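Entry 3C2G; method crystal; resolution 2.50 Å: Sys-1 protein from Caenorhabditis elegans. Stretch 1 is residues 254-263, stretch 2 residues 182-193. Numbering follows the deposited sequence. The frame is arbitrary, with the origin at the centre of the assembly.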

# COMPACT_ATOMS: atom_id res chain seq x y z
N ALA A 254 -5.08 -2.13 -25.04
CA ALA A 254 -5.01 -3.05 -23.90
C ALA A 254 -3.59 -3.19 -23.40
O ALA A 254 -3.35 -3.31 -22.21
CB ALA A 254 -5.56 -4.42 -24.27
N HIS A 255 -2.64 -3.17 -24.33
CA HIS A 255 -1.25 -3.40 -23.97
C HIS A 255 -0.68 -2.19 -23.26
O HIS A 255 0.08 -2.32 -22.30
CB HIS A 255 -0.43 -3.74 -25.22
CG HIS A 255 1.04 -3.72 -24.99
ND1 HIS A 255 1.84 -2.65 -25.37
CD2 HIS A 255 1.86 -4.60 -24.37
CE1 HIS A 255 3.09 -2.89 -25.00
NE2 HIS A 255 3.13 -4.06 -24.40
N LEU A 256 -1.04 -1.00 -23.73
CA LEU A 256 -0.57 0.24 -23.13
C LEU A 256 -1.16 0.47 -21.75
O LEU A 256 -0.46 0.92 -20.86
CB LEU A 256 -0.81 1.42 -24.06
CG LEU A 256 0.09 1.50 -25.31
CD1 LEU A 256 -0.34 2.63 -26.21
CD2 LEU A 256 1.59 1.63 -24.98
N ILE A 257 -2.43 0.13 -21.56
CA ILE A 257 -3.07 0.27 -20.26
C ILE A 257 -2.32 -0.60 -19.28
O ILE A 257 -1.96 -0.16 -18.17
CB ILE A 257 -4.56 -0.12 -20.30
CG1 ILE A 257 -5.39 1.02 -20.91
CG2 ILE A 257 -5.10 -0.48 -18.90
CD1 ILE A 257 -6.82 0.63 -21.27
N GLN A 258 -2.06 -1.83 -19.71
CA GLN A 258 -1.35 -2.82 -18.90
C GLN A 258 0.08 -2.35 -18.61
O GLN A 258 0.57 -2.54 -17.50
CB GLN A 258 -1.39 -4.19 -19.59
CG GLN A 258 -1.59 -5.40 -18.66
CD GLN A 258 -2.89 -5.35 -17.82
OE1 GLN A 258 -3.96 -4.94 -18.29
NE2 GLN A 258 -2.79 -5.79 -16.56
N VAL A 259 0.73 -1.72 -19.58
CA VAL A 259 2.04 -1.12 -19.35
C VAL A 259 1.99 -0.06 -18.23
O VAL A 259 2.89 0.00 -17.38
CB VAL A 259 2.62 -0.50 -20.63
CG1 VAL A 259 3.78 0.46 -20.29
CG2 VAL A 259 3.10 -1.58 -21.58
N ILE A 260 0.94 0.76 -18.21
CA ILE A 260 0.78 1.78 -17.18
C ILE A 260 0.55 1.16 -15.79
O ILE A 260 1.12 1.61 -14.79
CB ILE A 260 -0.38 2.73 -17.54
CG1 ILE A 260 0.00 3.60 -18.73
CG2 ILE A 260 -0.82 3.57 -16.33
CD1 ILE A 260 -1.20 4.08 -19.50
N ILE A 261 -0.29 0.14 -15.74
CA ILE A 261 -0.60 -0.55 -14.50
C ILE A 261 0.62 -1.25 -13.89
O ILE A 261 0.86 -1.15 -12.70
CB ILE A 261 -1.78 -1.54 -14.69
CG1 ILE A 261 -3.07 -0.75 -14.97
CG2 ILE A 261 -1.93 -2.45 -13.48
CD1 ILE A 261 -4.30 -1.59 -15.31
N ARG A 262 1.40 -1.92 -14.72
CA ARG A 262 2.61 -2.56 -14.22
C ARG A 262 3.69 -1.54 -13.83
O ARG A 262 4.52 -1.81 -12.98
CB ARG A 262 3.15 -3.57 -15.25
CG ARG A 262 2.25 -4.82 -15.42
CD ARG A 262 2.85 -5.74 -16.50
NE ARG A 262 2.01 -6.89 -16.84
CZ ARG A 262 2.30 -8.16 -16.55
NH1 ARG A 262 3.43 -8.46 -15.91
NH2 ARG A 262 1.47 -9.13 -16.91
N THR A 263 3.68 -0.37 -14.47
CA THR A 263 4.57 0.70 -14.04
C THR A 263 4.17 1.24 -12.67
O THR A 263 5.04 1.50 -11.85
CB THR A 263 4.61 1.82 -15.07
OG1 THR A 263 5.13 1.30 -16.30
CG2 THR A 263 5.48 2.97 -14.60
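Stretch 2 (182-193) HPGMINPAIFII

A single hydrogen bond joins the two stretches, and it runs from a helix side chain to the backbone of a loop. His-255 NE2 donates to Ile-186 O at 3.0 Å, with an N-H...acceptor angle of 156°. The imidazole reaches into a cluster of carbonyls at this point. His-255 CE1 lies 3.3 Å from Pro-183 O and 3.5 Å from Gly-184 O.

Stretch 1 is helical throughout. Stretch 2 begins with a short 3-10 segment, 183-185, passes through a loop and enters a helix that includes 189-193. The two helices run nearly parallel, with 12° between their N-to-C directions. Their axes approach to 10.6 Å. Both chains therefore advance in the same direction, and the register pairs Leu-256 with Gly-184, Val-259 with Pro-188, and Arg-262 with Phe-191. Arg-262 CA and Phe-191 CA are 6.7 Å apart.

Before the turn into the second helix, Asn-187 OD1 accepts from Ala-189 N at 3.0 Å, a capping bond. Earlier, Gly-184 N donates to His-182 ND1 at 2.8 Å. A CB on Gly-184 would clash with that same ND1.

Apolar side chains also meet. Leu-256 CD2 meets Pro-183 CB at 3.7 Å. One turn on, Val-259 CG1 is 4.4 Å from Ile-186 CD1, a looser contact.

Arg-262 and Phe-191 have the most surface covered in the whole contact. Arg-262 CB sits over the face of the Phe-191 ring, 3.6 Å from Phe-191 CG, in a CH-pi contact. The arginine side chain then extends crosswise to the helix axes. Its guanidinium lays one face on Pro-188, with Arg-262 CZ 3.9 Å from Pro-188 CB. Ile-192 CD1 meets the guanidinium edge, 3.2 Å from Arg-262 NH1. Thr-263 OG1 lies 3.6 Å from Phe-191 CZ, while bonding back to Val-259 O at 2.8 Å within its own helix.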

# COMPACT_ATOMS: atom_id res chain seq x y z
N HIS A 182 9.40 3.38 -28.14
CA HIS A 182 7.95 3.30 -28.15
C HIS A 182 7.49 2.27 -27.11
O HIS A 182 7.98 1.15 -27.10
CB HIS A 182 7.45 2.94 -29.54
CG HIS A 182 5.96 3.03 -29.69
ND1 HIS A 182 5.10 2.18 -29.03
CD2 HIS A 182 5.19 3.84 -30.45
CE1 HIS A 182 3.85 2.48 -29.36
NE2 HIS A 182 3.88 3.48 -30.22
N PRO A 183 6.55 2.66 -26.23
CA PRO A 183 6.09 1.76 -25.16
C PRO A 183 5.45 0.46 -25.64
O PRO A 183 5.31 -0.48 -24.86
CB PRO A 183 5.08 2.62 -24.38
CG PRO A 183 4.74 3.73 -25.28
CD PRO A 183 5.91 3.98 -26.17
N GLY A 184 5.07 0.41 -26.91
CA GLY A 184 4.54 -0.81 -27.51
C GLY A 184 5.59 -1.90 -27.62
O GLY A 184 5.26 -3.07 -27.72
N MSE A 185 6.87 -1.49 -27.60
CA MSE A 185 8.03 -2.40 -27.57
C MSE A 185 8.23 -3.13 -26.24
O MSE A 185 9.06 -4.04 -26.16
CB MSE A 185 9.34 -1.63 -27.85
CG MSE A 185 9.42 -0.93 -29.19
SE MSE A 185 9.58 -2.18 -30.68
CE MSE A 185 9.41 -0.89 -32.17
N ILE A 186 7.51 -2.73 -25.19
CA ILE A 186 7.79 -3.22 -23.84
C ILE A 186 7.06 -4.54 -23.57
O ILE A 186 5.85 -4.56 -23.33
CB ILE A 186 7.45 -2.16 -22.74
CG1 ILE A 186 8.17 -0.84 -23.02
CG2 ILE A 186 7.82 -2.66 -21.35
CD1 ILE A 186 7.72 0.30 -22.14
N ASN A 187 7.80 -5.64 -23.64
CA ASN A 187 7.26 -6.95 -23.27
C ASN A 187 6.92 -6.98 -21.77
O ASN A 187 7.74 -6.60 -20.94
CB ASN A 187 8.28 -8.04 -23.60
CG ASN A 187 7.66 -9.43 -23.62
OD1 ASN A 187 7.27 -9.97 -22.58
ND2 ASN A 187 7.58 -10.01 -24.80
N PRO A 188 5.71 -7.43 -21.41
CA PRO A 188 5.30 -7.51 -20.00
C PRO A 188 6.27 -8.27 -19.10
O PRO A 188 6.41 -7.93 -17.92
CB PRO A 188 3.95 -8.24 -20.06
CG PRO A 188 3.42 -7.93 -21.42
CD PRO A 188 4.64 -7.88 -22.32
N ALA A 189 6.92 -9.29 -19.65
CA ALA A 189 7.90 -10.08 -18.91
C ALA A 189 9.02 -9.23 -18.32
O ALA A 189 9.60 -9.59 -17.31
CB ALA A 189 8.49 -11.17 -19.79
N ILE A 190 9.34 -8.11 -18.97
CA ILE A 190 10.29 -7.15 -18.42
C ILE A 190 9.89 -6.72 -17.00
O ILE A 190 10.75 -6.53 -16.15
CB ILE A 190 10.47 -5.94 -19.34
CG1 ILE A 190 11.33 -6.35 -20.54
CG2 ILE A 190 11.15 -4.80 -18.62
CD1 ILE A 190 10.99 -5.61 -21.81
N PHE A 191 8.59 -6.59 -16.75
CA PHE A 191 8.11 -6.28 -15.42
C PHE A 191 8.26 -7.44 -14.46
O PHE A 191 8.73 -7.27 -13.34
CB PHE A 191 6.67 -5.76 -15.45
CG PHE A 191 6.53 -4.43 -16.13
CD1 PHE A 191 6.85 -3.26 -15.45
CD2 PHE A 191 6.12 -4.34 -17.46
CE1 PHE A 191 6.74 -2.01 -16.07
CE2 PHE A 191 6.01 -3.11 -18.10
CZ PHE A 191 6.32 -1.94 -17.41
N ILE A 192 7.86 -8.63 -14.91
CA ILE A 192 7.99 -9.85 -14.10
C ILE A 192 9.41 -10.03 -13.57
O ILE A 192 9.59 -10.30 -12.39
CB ILE A 192 7.55 -11.09 -14.91
CG1 ILE A 192 6.08 -10.94 -15.38
CG2 ILE A 192 7.73 -12.37 -14.10
CD1 ILE A 192 5.06 -10.72 -14.24
N ILE A 193 10.40 -9.82 -14.43
CA ILE A 193 11.80 -9.98 -14.07
C ILE A 193 12.29 -8.92 -13.08
O ILE A 193 12.93 -9.25 -12.09
CB ILE A 193 12.70 -10.00 -15.34
CG1 ILE A 193 12.32 -11.17 -16.24
CG2 ILE A 193 14.17 -10.07 -14.96
CD1 ILE A 193 12.66 -10.98 -17.69